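Local coordinates for glucokinase (Enterococcus faecalis, PDB 2QM1), which probably phosphorylates glucose at the expense of ATP, as a zinc-containing glucokinase of the ROK family in the actin-like ATPase clan, at residues P111-N116 and A316-Q321; N134-F139 and I150-K155; L261-V266 and N297-K302. All blocks are in the same frame, centred on the assembly; numbering follows the deposited sequence.

Contact 1: residues P111-N116 and A316-Q321; sequences PFALDN and ASLALQ
The peptide between L114 and D115 turns one flat face to L318. Methyl CD1 of L318 sits almost straight above that face, 3.8 Å from the L114 carbonyl carbon C. One edge of the strand is taken by strand 68-75, whose M73 shares backbone hydrogen bonds with A113 and D115. The ring of F112 goes the other way and packs against I71, M73 and helix 100-108. The carboxylate of D115 is the third flat group. Its OD1 uses the anti lone pair to accept the backbone N of N116 at 2.6 Å, and it also takes the ND2 of N119. Its OD2 accepts from NE2 of H158, so both oxygens of this buried group have donors.

Strand 112-116 is the last strand of a five-stranded mixed sheet. Segment 316-321, which continues from helix 310-318, packs on this sheet. N116 ends the strand at the N-cap of helix 117-128 and belongs to the magnesium site.

L318 carries most of the contact from this segment. CG lies anti to its carbonyl carbon (chi1 -67°), which brings CD1 obliquely over the strand, from A113 toward D115. CB of L318 meets CB of A113 at 4.0 Å. CD1 of L318 touches CB of D115 at 3.9 Å. The exposed chain of Q321 runs extended beyond CG, and its amide end lies beside the methyl of A113.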
loop_
_atom_site.group_PDB
_atom_site.type_symbol
_atom_site.label_atom_id
_atom_site.label_comp_id
_atom_site.label_asym_id
_atom_site.label_seq_id
_atom_site.Cartn_x
_atom_site.Cartn_y
_atom_site.Cartn_z
ATOM N N PRO B 111 -25.510 -9.613 -15.755
ATOM C CA PRO B 111 -24.055 -9.607 -15.506
ATOM C C PRO B 111 -23.717 -9.408 -14.018
ATOM O O PRO B 111 -24.403 -8.657 -13.316
ATOM C CB PRO B 111 -23.528 -8.454 -16.389
ATOM C CG PRO B 111 -24.688 -7.623 -16.640
ATOM C CD PRO B 111 -25.910 -8.513 -16.647
ATOM N N PHE B 112 -22.666 -10.089 -13.564
ATOM C CA PHE B 112 -22.341 -10.226 -12.141
ATOM C C PHE B 112 -20.865 -9.924 -11.899
ATOM O O PHE B 112 -20.020 -10.345 -12.687
ATOM C CB PHE B 112 -22.701 -11.668 -11.676
ATOM C CG PHE B 112 -22.361 -11.947 -10.251
ATOM C CD1 PHE B 112 -21.148 -12.515 -9.919
ATOM C CD2 PHE B 112 -23.224 -11.559 -9.237
ATOM C CE1 PHE B 112 -20.829 -12.759 -8.606
ATOM C CE2 PHE B 112 -22.914 -11.816 -7.908
ATOM C CZ PHE B 112 -21.711 -12.418 -7.604
ATOM N N ALA B 113 -20.558 -9.215 -10.801
ATOM C CA ALA B 113 -19.205 -8.981 -10.393
ATOM C C ALA B 113 -19.139 -9.158 -8.883
ATOM O O ALA B 113 -20.120 -8.952 -8.181
ATOM C CB ALA B 113 -18.733 -7.569 -10.792
ATOM N N LEU B 114 -18.005 -9.598 -8.369
ATOM C CA LEU B 114 -17.936 -9.702 -6.924
ATOM C C LEU B 114 -16.587 -9.285 -6.433
ATOM O O LEU B 114 -15.603 -9.263 -7.174
ATOM C CB LEU B 114 -18.289 -11.126 -6.427
ATOM C CG LEU B 114 -17.200 -12.209 -6.436
ATOM C CD1 LEU B 114 -17.789 -13.532 -6.045
ATOM C CD2 LEU B 114 -16.475 -12.310 -7.773
ATOM N N ASP B 115 -16.548 -8.970 -5.153
ATOM C CA ASP B 115 -15.304 -8.526 -4.539
ATOM C C ASP B 115 -15.322 -8.839 -3.057
ATOM O O ASP B 115 -16.304 -9.314 -2.539
ATOM C CB ASP B 115 -14.947 -7.044 -4.868
ATOM C CG ASP B 115 -13.414 -6.798 -4.938
ATOM O OD1 ASP B 115 -12.621 -7.310 -4.063
ATOM O OD2 ASP B 115 -13.004 -6.119 -5.908
ATOM N N ASN B 116 -14.197 -8.657 -2.415
ATOM C CA ASN B 116 -14.113 -8.858 -0.969
ATOM C C ASN B 116 -15.030 -7.857 -0.240
ATOM O O ASN B 116 -15.241 -6.752 -0.720
ATOM C CB ASN B 116 -12.675 -8.694 -0.540
ATOM C CG ASN B 116 -12.551 -8.502 0.920
ATOM O OD1 ASN B 116 -12.577 -9.471 1.677
ATOM N ND2 ASN B 116 -12.509 -7.272 1.344
ATOM N N ALA B 316 -22.967 -2.641 -5.380
ATOM C CA ALA B 316 -23.663 -2.073 -6.489
ATOM C C ALA B 316 -22.734 -1.389 -7.499
ATOM O O ALA B 316 -22.919 -1.590 -8.698
ATOM C CB ALA B 316 -24.733 -1.109 -6.013
ATOM N N SER B 317 -21.775 -0.570 -7.030
ATOM C CA SER B 317 -20.857 0.152 -7.952
ATOM C C SER B 317 -20.047 -0.762 -8.899
ATOM O O SER B 317 -19.713 -0.373 -9.999
ATOM C CB SER B 317 -19.886 1.072 -7.196
ATOM O OG SER B 317 -18.957 0.284 -6.490
ATOM N N LEU B 318 -19.719 -1.962 -8.463
ATOM C CA LEU B 318 -19.060 -2.916 -9.348
ATOM C C LEU B 318 -19.937 -3.202 -10.561
ATOM O O LEU B 318 -19.444 -3.578 -11.591
ATOM C CB LEU B 318 -18.853 -4.240 -8.614
ATOM C CG LEU B 318 -17.922 -4.419 -7.422
ATOM C CD1 LEU B 318 -18.144 -5.829 -6.788
ATOM C CD2 LEU B 318 -16.489 -4.236 -7.925
ATOM N N ALA B 319 -21.248 -3.055 -10.435
ATOM C CA ALA B 319 -22.128 -3.366 -11.558
ATOM C C ALA B 319 -21.990 -2.346 -12.694
ATOM O O ALA B 319 -22.332 -2.640 -13.847
ATOM C CB ALA B 319 -23.524 -3.452 -11.102
ATOM N N LEU B 320 -21.466 -1.157 -12.366
ATOM C CA LEU B 320 -21.343 -0.101 -13.372
ATOM C C LEU B 320 -20.385 -0.401 -14.526
ATOM O O LEU B 320 -20.456 0.247 -15.599
ATOM C CB LEU B 320 -20.963 1.206 -12.710
ATOM C CG LEU B 320 -22.067 1.832 -11.831
ATOM C CD1 LEU B 320 -21.414 2.860 -10.908
ATOM C CD2 LEU B 320 -23.132 2.510 -12.684
ATOM N N GLN B 321 -19.506 -1.375 -14.327
ATOM C CA GLN B 321 -18.602 -1.784 -15.401
ATOM C C GLN B 321 -19.343 -2.362 -16.580
ATOM O O GLN B 321 -18.786 -2.411 -17.681
ATOM C CB GLN B 321 -17.589 -2.815 -14.892
ATOM C CG GLN B 321 -18.238 -3.979 -14.229
ATOM C CD GLN B 321 -17.269 -5.021 -13.774
ATOM O OE1 GLN B 321 -17.123 -5.271 -12.578
ATOM N NE2 GLN B 321 -16.610 -5.647 -14.718
#

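Contact 2: residues N134-F139 and I150-K155; sequences NPDVIF and IVAAGK
This is the open end of the beta hairpin formed by strands 137-142 and 146-152, in the mixed sheet that also holds strands 265-269 and 300-303. The strands run antiparallel, at 175°. V137 and V151 make the hydrogen-bonded pair. V137 N gives to V151 O and V151 N to V137 O, each at 2.9 Å. The second bond lies nearly along the C=O axis, while in the first the donor stands above the carbonyl plane. I138 and I150 form the next, non-hydrogen-bonded pair. Their side chains lie side by side, with the CG1 atoms 4.1 Å apart, and L261 of helix 237-261 touches both. V151 CG1 tucks in tightly, 3.5 Å from P135 O.

The open side is confined to P135 and the type I' turn from A152 to K155. P135 is exposed, and its ring rests beside G154, which has positive phi (82°). G154 N gives a hydrogen bond of 2.8 Å to P135 O, in the carbonyl plane. The turn faces the second subunit: A153 O accepts a hydrogen bond from K155 NZ of that subunit, and the return bond is weak.

D136 is buried and belongs to the tight part. An Asx turn, with N134 OD1 accepting D136 N, precedes the strand. The D136 carboxylate reaches across: A153 N gives to D136 OD1 at 2.7 Å, almost straight at 174°, meeting the oxygen from above the carboxylate plane.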
loop_
_atom_site.group_PDB
_atom_site.type_symbol
_atom_site.label_atom_id
_atom_site.label_comp_id
_atom_site.label_asym_id
_atom_site.label_seq_id
_atom_site.Cartn_x
_atom_site.Cartn_y
_atom_site.Cartn_z
ATOM N N ASN B 134 -12.162 10.524 -4.230
ATOM C CA ASN B 134 -10.737 10.661 -4.434
ATOM C C ASN B 134 -10.093 9.400 -5.051
ATOM O O ASN B 134 -10.572 8.298 -4.799
ATOM C CB ASN B 134 -10.058 11.026 -3.123
ATOM C CG ASN B 134 -8.783 11.760 -3.352
ATOM O OD1 ASN B 134 -7.694 11.135 -3.496
ATOM N ND2 ASN B 134 -8.897 13.088 -3.502
ATOM N N PRO B 135 -9.063 9.567 -5.905
ATOM C CA PRO B 135 -8.325 8.406 -6.441
ATOM C C PRO B 135 -7.555 7.606 -5.419
ATOM O O PRO B 135 -7.111 6.531 -5.739
ATOM C CB PRO B 135 -7.301 9.024 -7.400
ATOM C CG PRO B 135 -7.797 10.466 -7.658
ATOM C CD PRO B 135 -8.634 10.850 -6.490
ATOM N N ASP B 136 -7.316 8.176 -4.232
ATOM C CA ASP B 136 -6.532 7.502 -3.226
ATOM C C ASP B 136 -7.251 7.566 -1.887
ATOM O O ASP B 136 -7.241 8.599 -1.216
ATOM C CB ASP B 136 -5.090 8.078 -3.171
ATOM C CG ASP B 136 -4.392 8.008 -4.535
ATOM O OD1 ASP B 136 -3.825 6.951 -4.890
ATOM O OD2 ASP B 136 -4.449 9.004 -5.282
ATOM N N VAL B 137 -7.876 6.446 -1.518
ATOM C CA VAL B 137 -8.671 6.338 -0.260
ATOM C C VAL B 137 -8.432 4.972 0.380
ATOM O O VAL B 137 -8.515 3.934 -0.301
ATOM C CB VAL B 137 -10.207 6.501 -0.476
ATOM C CG1 VAL B 137 -10.966 6.446 0.871
ATOM C CG2 VAL B 137 -10.528 7.808 -1.147
ATOM N N ILE B 138 -8.142 4.973 1.673
ATOM C CA ILE B 138 -8.080 3.711 2.434
ATOM C C ILE B 138 -9.269 3.592 3.388
ATOM O O ILE B 138 -9.573 4.527 4.153
ATOM C CB ILE B 138 -6.755 3.568 3.160
ATOM C CG1 ILE B 138 -5.614 3.575 2.116
ATOM C CG2 ILE B 138 -6.704 2.306 3.960
ATOM C CD1 ILE B 138 -4.163 3.729 2.714
ATOM N N PHE B 139 -9.993 2.482 3.266
ATOM C CA PHE B 139 -11.077 2.139 4.195
ATOM C C PHE B 139 -10.599 1.080 5.193
ATOM O O PHE B 139 -10.051 0.044 4.800
ATOM C CB PHE B 139 -12.332 1.647 3.447
ATOM C CG PHE B 139 -13.504 1.355 4.346
ATOM C CD1 PHE B 139 -14.076 2.367 5.124
ATOM C CD2 PHE B 139 -14.046 0.087 4.410
ATOM C CE1 PHE B 139 -15.134 2.122 5.963
ATOM C CE2 PHE B 139 -15.142 -0.178 5.260
ATOM C CZ PHE B 139 -15.673 0.852 6.044
ATOM N N ILE B 150 -8.380 -0.687 -0.155
ATOM C CA ILE B 150 -7.486 0.350 -0.688
ATOM C C ILE B 150 -7.770 0.701 -2.127
ATOM O O ILE B 150 -7.693 -0.139 -3.023
ATOM C CB ILE B 150 -5.972 -0.096 -0.577
ATOM C CG1 ILE B 150 -5.625 -0.383 0.907
ATOM C CG2 ILE B 150 -5.132 1.007 -1.231
ATOM C CD1 ILE B 150 -4.128 -0.870 1.315
ATOM N N VAL B 151 -8.131 1.947 -2.339
ATOM C CA VAL B 151 -8.203 2.491 -3.678
ATOM C C VAL B 151 -6.948 3.387 -3.848
ATOM O O VAL B 151 -6.666 4.266 -3.040
ATOM C CB VAL B 151 -9.512 3.289 -3.866
ATOM C CG1 VAL B 151 -9.481 4.031 -5.138
ATOM C CG2 VAL B 151 -10.706 2.353 -3.817
ATOM N N ALA B 152 -6.161 3.114 -4.877
ATOM C CA ALA B 152 -4.922 3.831 -5.059
ATOM C C ALA B 152 -4.837 4.095 -6.540
ATOM O O ALA B 152 -5.093 3.160 -7.347
ATOM C CB ALA B 152 -3.742 2.932 -4.614
ATOM N N ALA B 153 -4.473 5.330 -6.905
ATOM C CA ALA B 153 -4.458 5.788 -8.324
ATOM C C ALA B 153 -5.743 5.439 -9.074
ATOM O O ALA B 153 -5.732 5.053 -10.267
ATOM C CB ALA B 153 -3.150 5.290 -9.121
ATOM N N GLY B 154 -6.864 5.623 -8.387
ATOM C CA GLY B 154 -8.155 5.366 -9.004
ATOM C C GLY B 154 -8.658 3.934 -9.053
ATOM O O GLY B 154 -9.812 3.698 -9.440
ATOM N N LYS B 155 -7.859 2.968 -8.610
ATOM C CA LYS B 155 -8.321 1.570 -8.651
ATOM C C LYS B 155 -8.247 0.869 -7.337
ATOM O O LYS B 155 -7.269 1.019 -6.585
ATOM C CB LYS B 155 -7.536 0.727 -9.680
ATOM C CG LYS B 155 -7.481 1.396 -11.047
ATOM C CD LYS B 155 -6.526 0.716 -11.953
ATOM C CE LYS B 155 -7.227 -0.290 -12.867
ATOM N NZ LYS B 155 -6.175 -1.027 -13.670
#

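Contact 3: residues L261-V266 and N297-K302; sequences LNPDSV and NSTKIK
NZ of K302 is the best-held polar atom, with two hydrogen bonds and one weak ion pair. It donates a hydrogen bond to a water at 2.5 Å and another to A130 O, while E132 adds the long, weak ion pair. The same water donates to OD1 of D264, so it joins the two charges, which stand too far apart for a direct salt bridge. D264 would probably favour the charged form of the lysine. The extended K302 chain lies against S265, with CD 3.8 Å from S265 CB. K300 bends at chi3 and chi4, and its NZ makes a long salt bridge of 3.9 Å to OD2 of D264.

OG1 of T299 donates to P263 O at 2.7 Å, in the carbonyl plane. The T299 side chain crosses P263 obliquely, with CG2 over the ring face, 3.7 Å from P263 CG.

Beyond, the backbones pair in parallel. K300 N gives to D264 O, V266 N to K300 O, and K302 N to V266 O at 2.9 Å; the last two run nearly along the C=O axis. V266 and I301 lie side by side on the face turned to helix 277-289, where CD1 of I301 comes 3.7 Å from CB of V266 and F287 packs on I301. Two neighbouring parallel strands joined through that helix make a beta-alpha-beta crossover, here at the edge of the sheet.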
loop_
_atom_site.group_PDB
_atom_site.type_symbol
_atom_site.label_atom_id
_atom_site.label_comp_id
_atom_site.label_asym_id
_atom_site.label_seq_id
_atom_site.Cartn_x
_atom_site.Cartn_y
_atom_site.Cartn_z
ATOM N N LEU B 261 1.452 4.923 1.291
ATOM C CA LEU B 261 0.416 5.104 0.255
ATOM C C LEU B 261 -0.065 6.560 0.091
ATOM O O LEU B 261 -0.611 6.924 -0.947
ATOM C CB LEU B 261 -0.785 4.216 0.559
ATOM C CG LEU B 261 -0.544 2.702 0.362
ATOM C CD1 LEU B 261 -1.586 1.781 1.024
ATOM C CD2 LEU B 261 -0.428 2.446 -1.123
ATOM N N ASN B 262 0.109 7.368 1.138
ATOM C CA ASN B 262 -0.273 8.768 1.089
ATOM C C ASN B 262 -1.696 9.025 0.546
ATOM O O ASN B 262 -1.872 9.858 -0.317
ATOM C CB ASN B 262 0.720 9.571 0.228
ATOM C CG ASN B 262 0.515 11.085 0.375
ATOM O OD1 ASN B 262 -0.015 11.577 1.405
ATOM N ND2 ASN B 262 0.919 11.815 -0.617
ATOM N N PRO B 263 -2.715 8.351 1.062
ATOM C CA PRO B 263 -4.050 8.496 0.440
ATOM C C PRO B 263 -4.651 9.843 0.778
ATOM O O PRO B 263 -4.188 10.513 1.668
ATOM C CB PRO B 263 -4.863 7.372 1.116
ATOM C CG PRO B 263 -4.266 7.347 2.512
ATOM C CD PRO B 263 -2.762 7.510 2.272
ATOM N N ASP B 264 -5.673 10.279 0.068
ATOM C CA ASP B 264 -6.266 11.582 0.433
ATOM C C ASP B 264 -6.870 11.443 1.834
ATOM O O ASP B 264 -6.794 12.348 2.679
ATOM C CB ASP B 264 -7.307 12.026 -0.569
ATOM C CG ASP B 264 -8.042 13.289 -0.125
ATOM O OD1 ASP B 264 -9.287 13.232 -0.016
ATOM O OD2 ASP B 264 -7.378 14.318 0.132
ATOM N N SER B 265 -7.433 10.268 2.084
ATOM C CA SER B 265 -7.951 9.967 3.410
ATOM C C SER B 265 -7.889 8.467 3.776
ATOM O O SER B 265 -7.877 7.598 2.902
ATOM C CB SER B 265 -9.399 10.482 3.537
ATOM O OG SER B 265 -10.299 9.705 2.772
ATOM N N VAL B 266 -7.796 8.233 5.074
ATOM C CA VAL B 266 -8.096 6.943 5.734
ATOM C C VAL B 266 -9.468 7.082 6.398
ATOM O O VAL B 266 -9.673 7.935 7.270
ATOM C CB VAL B 266 -6.980 6.602 6.751
ATOM C CG1 VAL B 266 -7.273 5.317 7.596
ATOM C CG2 VAL B 266 -5.616 6.490 5.989
ATOM N N ASN B 297 0.628 16.506 6.587
ATOM C CA ASN B 297 0.016 17.750 6.172
ATOM C C ASN B 297 -0.885 17.490 5.000
ATOM O O ASN B 297 -1.398 18.438 4.386
ATOM C CB ASN B 297 1.094 18.743 5.786
ATOM C CG ASN B 297 2.000 19.142 6.979
ATOM O OD1 ASN B 297 3.198 19.326 6.836
ATOM N ND2 ASN B 297 1.418 19.256 8.126
ATOM N N SER B 298 -1.069 16.220 4.648
ATOM C CA SER B 298 -1.936 15.928 3.501
ATOM C C SER B 298 -3.021 14.840 3.743
ATOM O O SER B 298 -4.196 15.103 3.518
ATOM C CB SER B 298 -1.097 15.647 2.246
ATOM O OG SER B 298 -0.183 14.569 2.437
ATOM N N THR B 299 -2.630 13.661 4.248
ATOM C CA THR B 299 -3.574 12.559 4.489
ATOM C C THR B 299 -4.482 12.839 5.693
ATOM O O THR B 299 -4.008 13.243 6.763
ATOM C CB THR B 299 -2.873 11.189 4.607
ATOM O OG1 THR B 299 -2.172 10.866 3.360
ATOM C CG2 THR B 299 -3.930 10.078 4.915
ATOM N N LYS B 300 -5.802 12.713 5.475
ATOM C CA LYS B 300 -6.763 13.065 6.539
ATOM C C LYS B 300 -7.383 11.838 7.180
ATOM O O LYS B 300 -7.666 10.855 6.478
ATOM C CB LYS B 300 -7.859 13.977 5.990
ATOM C CG LYS B 300 -7.280 15.314 5.453
ATOM C CD LYS B 300 -8.347 16.172 4.783
ATOM C CE LYS B 300 -8.511 15.797 3.305
ATOM N NZ LYS B 300 -8.674 17.082 2.554
ATOM N N ILE B 301 -7.578 11.892 8.497
ATOM C CA ILE B 301 -8.255 10.789 9.224
ATOM C C ILE B 301 -9.773 11.109 9.348
ATOM O O ILE B 301 -10.166 12.076 9.995
ATOM C CB ILE B 301 -7.616 10.491 10.606
ATOM C CG1 ILE B 301 -6.116 10.107 10.488
ATOM C CG2 ILE B 301 -8.376 9.372 11.340
ATOM C CD1 ILE B 301 -5.774 9.027 9.301
ATOM N N LYS B 302 -10.596 10.283 8.708
ATOM C CA LYS B 302 -12.039 10.521 8.594
ATOM C C LYS B 302 -12.856 9.380 9.221
ATOM O O LYS B 302 -12.335 8.265 9.402
ATOM C CB LYS B 302 -12.420 10.708 7.110
ATOM C CG LYS B 302 -11.664 11.835 6.395
ATOM C CD LYS B 302 -12.426 12.188 5.117
ATOM C CE LYS B 302 -11.770 13.381 4.398
ATOM N NZ LYS B 302 -12.343 13.567 3.001
HETATM O O HOH W 1 -11.041 14.971 1.397
#

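Contacts 2 and 3 are parts of one sheet, with centres about 10 Å apart. Strand 137-142 has the hairpin partner on one side and strand 265-269 on the other. D136 O to D264 N (2.6 Å) and I138 N to S265 O (2.9 Å) are probable hydrogen bonds. Both contacts also touch the second subunit. Contact 1 belongs to the other sheet, its centre about 17 Å from that of contact 2 and 26 Å from that of contact 3. The magnesium site lies between contacts 1 and 2, with N116 in contact 1, N119 in the following helix and G148 in the hairpin. The nearest side-chain atoms of D115 and I150 lie about 6 and 7 Å from the ion.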